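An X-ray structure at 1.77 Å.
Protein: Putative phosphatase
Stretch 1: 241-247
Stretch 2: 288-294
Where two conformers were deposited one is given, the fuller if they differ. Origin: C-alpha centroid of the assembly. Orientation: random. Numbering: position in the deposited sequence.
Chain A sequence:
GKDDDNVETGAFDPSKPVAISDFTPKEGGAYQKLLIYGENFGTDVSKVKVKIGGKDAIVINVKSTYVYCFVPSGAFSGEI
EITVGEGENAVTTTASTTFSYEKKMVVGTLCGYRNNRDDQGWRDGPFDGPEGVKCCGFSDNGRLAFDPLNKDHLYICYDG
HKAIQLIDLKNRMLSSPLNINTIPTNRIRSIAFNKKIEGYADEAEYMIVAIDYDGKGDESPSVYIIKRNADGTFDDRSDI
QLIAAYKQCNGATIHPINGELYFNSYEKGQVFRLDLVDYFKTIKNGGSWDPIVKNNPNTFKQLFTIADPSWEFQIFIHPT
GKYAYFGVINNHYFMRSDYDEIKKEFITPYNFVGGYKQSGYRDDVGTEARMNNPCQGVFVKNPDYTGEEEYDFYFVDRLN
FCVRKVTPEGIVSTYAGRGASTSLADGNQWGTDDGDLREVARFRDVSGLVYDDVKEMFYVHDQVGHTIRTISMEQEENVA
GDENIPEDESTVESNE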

ATOM      1  N   GLN A 241       7.477 -45.954  -7.723  1.00 15.74           N
ATOM      2  CA  GLN A 241       7.042 -46.295  -9.074  1.00 15.54           C
ATOM      3  C   GLN A 241       7.067 -45.078 -10.004  1.00 15.05           C
ATOM      4  O   GLN A 241       6.814 -43.942  -9.567  1.00 14.36           O
ATOM      5  CB  GLN A 241       5.619 -46.871  -9.050  1.00 15.64           C
ATOM      6  CG  GLN A 241       5.426 -48.108  -8.162  1.00 17.46           C
ATOM      7  CD  GLN A 241       6.206 -49.317  -8.639  1.00 17.78           C
ATOM      8  OE1 GLN A 241       6.549 -49.418  -9.818  1.00 20.51           O
ATOM      9  NE2 GLN A 241       6.481 -50.244  -7.731  1.00 18.27           N
ATOM     10  N   LEU A 242       7.381 -45.329 -11.274  0.50 14.48           N
ATOM     11  CA  LEU A 242       7.378 -44.306 -12.309  0.50 14.29           C
ATOM     12  C   LEU A 242       5.932 -44.099 -12.725  0.50 14.42           C
ATOM     13  O   LEU A 242       5.252 -45.059 -13.098  0.50 14.30           O
ATOM     14  CB  LEU A 242       8.222 -44.756 -13.505  0.50 14.01           C
ATOM     15  CG  LEU A 242       8.312 -43.816 -14.705  0.50 12.91           C
ATOM     16  CD1 LEU A 242       8.974 -42.482 -14.317  0.50  9.17           C
ATOM     17  CD2 LEU A 242       9.064 -44.486 -15.862  0.50 11.90           C
ATOM     18  N   ILE A 243       5.450 -42.859 -12.661  0.50 14.40           N
ATOM     19  CA  ILE A 243       4.053 -42.588 -13.004  0.50 14.42           C
ATOM     20  C   ILE A 243       3.877 -41.780 -14.308  0.50 14.58           C
ATOM     21  O   ILE A 243       2.812 -41.834 -14.927  0.50 14.56           O
ATOM     22  CB  ILE A 243       3.316 -41.905 -11.815  0.50 14.69           C
ATOM     23  CG1 ILE A 243       1.801 -42.076 -11.939  0.50 14.74           C
ATOM     24  CG2 ILE A 243       3.697 -40.432 -11.709  0.50 14.39           C
ATOM     25  CD1 ILE A 243       1.033 -41.534 -10.748  0.50 14.99           C
ATOM     26  N   ALA A 244       4.902 -41.033 -14.718  1.00 14.55           N
ATOM     27  CA  ALA A 244       4.845 -40.254 -15.959  1.00 14.55           C
ATOM     28  C   ALA A 244       6.239 -40.040 -16.537  1.00 14.79           C
ATOM     29  O   ALA A 244       7.195 -39.759 -15.809  1.00 14.83           O
ATOM     30  CB  ALA A 244       4.144 -38.917 -15.735  1.00 14.59           C
ATOM     31  N   ALA A 245       6.343 -40.189 -17.854  1.00 15.09           N
ATOM     32  CA  ALA A 245       7.599 -40.002 -18.566  1.00 15.05           C
ATOM     33  C   ALA A 245       7.395 -39.280 -19.898  1.00 15.25           C
ATOM     34  O   ALA A 245       6.712 -39.804 -20.785  1.00 14.92           O
ATOM     35  CB  ALA A 245       8.279 -41.352 -18.825  1.00 14.85           C
ATOM     36  N   TYR A 246       7.960 -38.076 -20.005  1.00 15.31           N
ATOM     37  CA  TYR A 246       8.023 -37.349 -21.278  1.00 15.35           C
ATOM     38  C   TYR A 246       9.473 -36.871 -21.409  1.00 15.57           C
ATOM     39  O   TYR A 246      10.275 -37.525 -22.082  1.00 15.78           O
ATOM     40  CB  TYR A 246       6.990 -36.221 -21.388  1.00 15.48           C
ATOM     41  CG  TYR A 246       7.065 -35.547 -22.741  1.00 14.85           C
ATOM     42  CD1 TYR A 246       6.649 -36.221 -23.890  1.00 16.13           C
ATOM     43  CD2 TYR A 246       7.587 -34.273 -22.884  1.00 14.61           C
ATOM     44  CE1 TYR A 246       6.732 -35.635 -25.144  1.00 15.45           C
ATOM     45  CE2 TYR A 246       7.672 -33.667 -24.146  1.00 15.93           C
ATOM     46  CZ  TYR A 246       7.246 -34.363 -25.269  1.00 16.48           C
ATOM     47  OH  TYR A 246       7.323 -33.789 -26.520  1.00 16.39           O
ATOM     48  N   LYS A 247       9.799 -35.758 -20.753  1.00 15.39           N
ATOM     49  CA  LYS A 247      11.159 -35.226 -20.655  1.00 15.69           C
ATOM     50  C   LYS A 247      11.138 -33.814 -20.094  1.00 15.42           C
ATOM     51  O   LYS A 247      10.123 -33.121 -20.175  1.00 15.71           O
ATOM     52  CB  LYS A 247      11.903 -35.185 -22.001  1.00 16.22           C
ATOM     53  CG  LYS A 247      11.280 -34.292 -23.059  1.00 16.86           C
ATOM     54  CD  LYS A 247      12.131 -34.269 -24.333  1.00 18.97           C
ATOM     55  CE  LYS A 247      11.448 -33.496 -25.419  1.00 20.56           C
ATOM     56  NZ  LYS A 247      12.250 -33.430 -26.679  1.00 20.31           N
ATOM     57  N   SER A 288      -0.850 -53.320 -16.044  1.00 27.00           N
ATOM     58  CA  SER A 288       0.452 -52.724 -16.273  1.00 25.93           C
ATOM     59  C   SER A 288       0.230 -51.252 -16.586  1.00 24.64           C
ATOM     60  O   SER A 288      -0.532 -50.912 -17.494  1.00 24.20           O
ATOM     61  CB  SER A 288       1.153 -53.397 -17.455  1.00 26.02           C
ATOM     62  OG  SER A 288       1.271 -54.799 -17.264  1.00 27.23           O
ATOM     63  N   TRP A 289       0.872 -50.375 -15.828  1.00 23.22           N
ATOM     64  CA  TRP A 289       0.767 -48.944 -16.086  1.00 21.84           C
ATOM     65  C   TRP A 289       1.802 -48.529 -17.127  1.00 21.44           C
ATOM     66  O   TRP A 289       2.973 -48.897 -17.013  1.00 21.44           O
ATOM     67  CB  TRP A 289       0.982 -48.156 -14.796  1.00 21.32           C
ATOM     68  CG  TRP A 289       0.909 -46.661 -14.970  1.00 19.27           C
ATOM     69  CD1 TRP A 289       1.944 -45.773 -14.909  1.00 18.69           C
ATOM     70  CD2 TRP A 289      -0.266 -45.891 -15.233  1.00 16.89           C
ATOM     71  NE1 TRP A 289       1.481 -44.488 -15.105  1.00 17.32           N
ATOM     72  CE2 TRP A 289       0.124 -44.534 -15.299  1.00 16.31           C
ATOM     73  CE3 TRP A 289      -1.618 -46.213 -15.397  1.00 15.57           C
ATOM     74  CZ2 TRP A 289      -0.785 -43.506 -15.544  1.00 15.56           C
ATOM     75  CZ3 TRP A 289      -2.521 -45.194 -15.636  1.00 15.52           C
ATOM     76  CH2 TRP A 289      -2.099 -43.849 -15.703  1.00 15.88           C
ATOM     77  N   ASP A 290       1.366 -47.782 -18.143  1.00 20.83           N
ATOM     78  CA  ASP A 290       2.267 -47.249 -19.168  1.00 20.64           C
ATOM     79  C   ASP A 290       2.482 -45.757 -18.873  1.00 20.24           C
ATOM     80  O   ASP A 290       1.557 -44.953 -19.060  1.00 20.33           O
ATOM     81  CB  ASP A 290       1.695 -47.431 -20.579  1.00 20.51           C
ATOM     82  CG  ASP A 290       2.655 -46.970 -21.677  1.00 20.79           C
ATOM     83  OD1 ASP A 290       3.781 -46.519 -21.374  1.00 21.37           O
ATOM     84  OD2 ASP A 290       2.286 -47.071 -22.869  1.00 21.96           O
ATOM     85  N   PRO A 291       3.699 -45.382 -18.428  1.00 19.85           N
ATOM     86  CA  PRO A 291       3.992 -43.981 -18.097  1.00 19.57           C
ATOM     87  C   PRO A 291       4.401 -43.105 -19.290  1.00 19.46           C
ATOM     88  O   PRO A 291       4.565 -41.892 -19.125  1.00 18.99           O
ATOM     89  CB  PRO A 291       5.172 -44.114 -17.141  1.00 19.64           C
ATOM     90  CG  PRO A 291       5.921 -45.302 -17.668  1.00 19.90           C
ATOM     91  CD  PRO A 291       4.878 -46.239 -18.214  1.00 19.76           C
ATOM     92  N   ILE A 292       4.574 -43.706 -20.470  1.00 19.18           N
ATOM     93  CA  ILE A 292       4.983 -42.959 -21.663  0.50 19.16           C
ATOM     94  C   ILE A 292       3.859 -42.006 -22.087  1.00 18.89           C
ATOM     95  O   ILE A 292       2.882 -42.411 -22.707  1.00 19.15           O
ATOM     96  CB  ILE A 292       5.379 -43.905 -22.829  0.50 19.05           C
ATOM     97  CG1 ILE A 292       6.535 -44.827 -22.419  0.50 19.18           C
ATOM     98  CG2 ILE A 292       5.783 -43.108 -24.058  0.50 19.43           C
ATOM     99  CD1 ILE A 292       7.782 -44.098 -21.959  0.50 18.29           C
ATOM    100  N   VAL A 293       4.012 -40.731 -21.733  1.00 18.95           N
ATOM    101  CA  VAL A 293       3.023 -39.693 -22.016  1.00 18.69           C
ATOM    102  C   VAL A 293       2.597 -39.611 -23.491  1.00 19.31           C
ATOM    103  O   VAL A 293       1.404 -39.597 -23.795  1.00 18.82           O
ATOM    104  CB  VAL A 293       3.539 -38.295 -21.545  1.00 18.65           C
ATOM    105  CG1 VAL A 293       2.649 -37.183 -22.059  1.00 17.90           C
ATOM    106  CG2 VAL A 293       3.631 -38.240 -20.006  1.00 18.30           C
ATOM    107  N   LYS A 294       3.569 -39.583 -24.392  1.00 19.88           N
ATOM    108  CA  LYS A 294       3.270 -39.429 -25.826  1.00 20.65           C
ATOM    109  C   LYS A 294       2.332 -40.505 -26.401  1.00 20.95           C
ATOM    110  O   LYS A 294       1.531 -40.220 -27.295  1.00 21.65           O
ATOM    111  CB  LYS A 294       4.570 -39.367 -26.634  1.00 20.95           C
ATOM    112  CG  LYS A 294       5.366 -40.663 -26.675  1.00 21.69           C
ATOM    113  CD  LYS A 294       6.638 -40.497 -27.491  1.00 23.35           C
ATOM    114  CE  LYS A 294       7.293 -41.840 -27.790  1.00 24.30           C
ATOM    115  NZ  LYS A 294       8.513 -41.692 -28.637  1.00 25.05           N
TER
HETATM  116  O   HOH W   1       6.642 -39.702 -23.603  1.00 16.58           O

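The two stretches run side by side in roughly the same direction, their end-to-end vectors 21° apart, and bury 401 Å² between them. Stretch 1 is a β-strand through Y246, whereas no regular helix or strand is assigned in stretch 2; the two backbones meet in a single bridge that pairs A245 with I292. Three direct hydrogen bonds join them, one from an indole and two from the backbone.

At the start of stretch 2, S288 lies beyond the reach of the strand, and contact begins with W289. Its CA-to-CB bond points toward stretch 1, chi1 is in the t rotamer, and the NE1 side of the indole meets the strand backbone. NE1 of W289 donates a nearly linear hydrogen bond to the backbone O of I243 (3.0 Å, 168° at the hydrogen). This carbonyl lies at the edge of the ring, near its plane, as expected for an acceptor of the indole N-H; the O of L242 is also near the ring plane, 3.8 Å from CD1 of W289. Tryptophan thus combines a donor with a broad apolar surface, which reaches the buried side chain of I243 where CE2 of W289 lies 4.5 Å from CG1 of I243.

D290 makes no contact with the strand, and its CA-to-CB bond points away from it. Its carboxylate instead braces its own stretch: OD1 of D290 accepts a hydrogen bond from N of I292 (3.1 Å), spanning P291 and satisfying an amide that has no partner on the strand.

P291 has more of its area covered by the opposing stretch than any other residue of the contact. Its CA-to-CB bond points toward the strand, with CG of P291 3.7 Å from CD2 of L242 and CB of P291 3.9 Å from the carbonyl C of I243. Proline has no amide hydrogen to offer, but its carbonyl is well used: O of P291 accepts a hydrogen bond from N of A245 (2.8 Å, 144°) and also receives a CA-H···O contact from CA of A244 (3.6 Å). The CA-to-CB bond of A245 points sideways, its CB 4.5 Å from CB of P291.

I292 directs its CA-to-CB bond away, yet its m, m rotamer brings CD1 back to 4.2 Å from CB of A245. The backbone bridge is completed at V293, whose N donates to O of A245 (3.0 Å, 164°), so that A245 uses both its amide and its carbonyl in binding stretch 2.

V293 is itself buried, and its CA-to-CB bond points toward the strand. Its compact, branched side chain contacts both Y246 and A244, CB of V293 lying 4.0 Å from CB of Y246 and CG2 of V293 4.4 Å from CB of A244. Finally, a water extends the link to K294, donating to O of A245 (2.8 Å) and accepting from N of K294 (3.2 Å), while the end of the lysine side chain leads away from the strand.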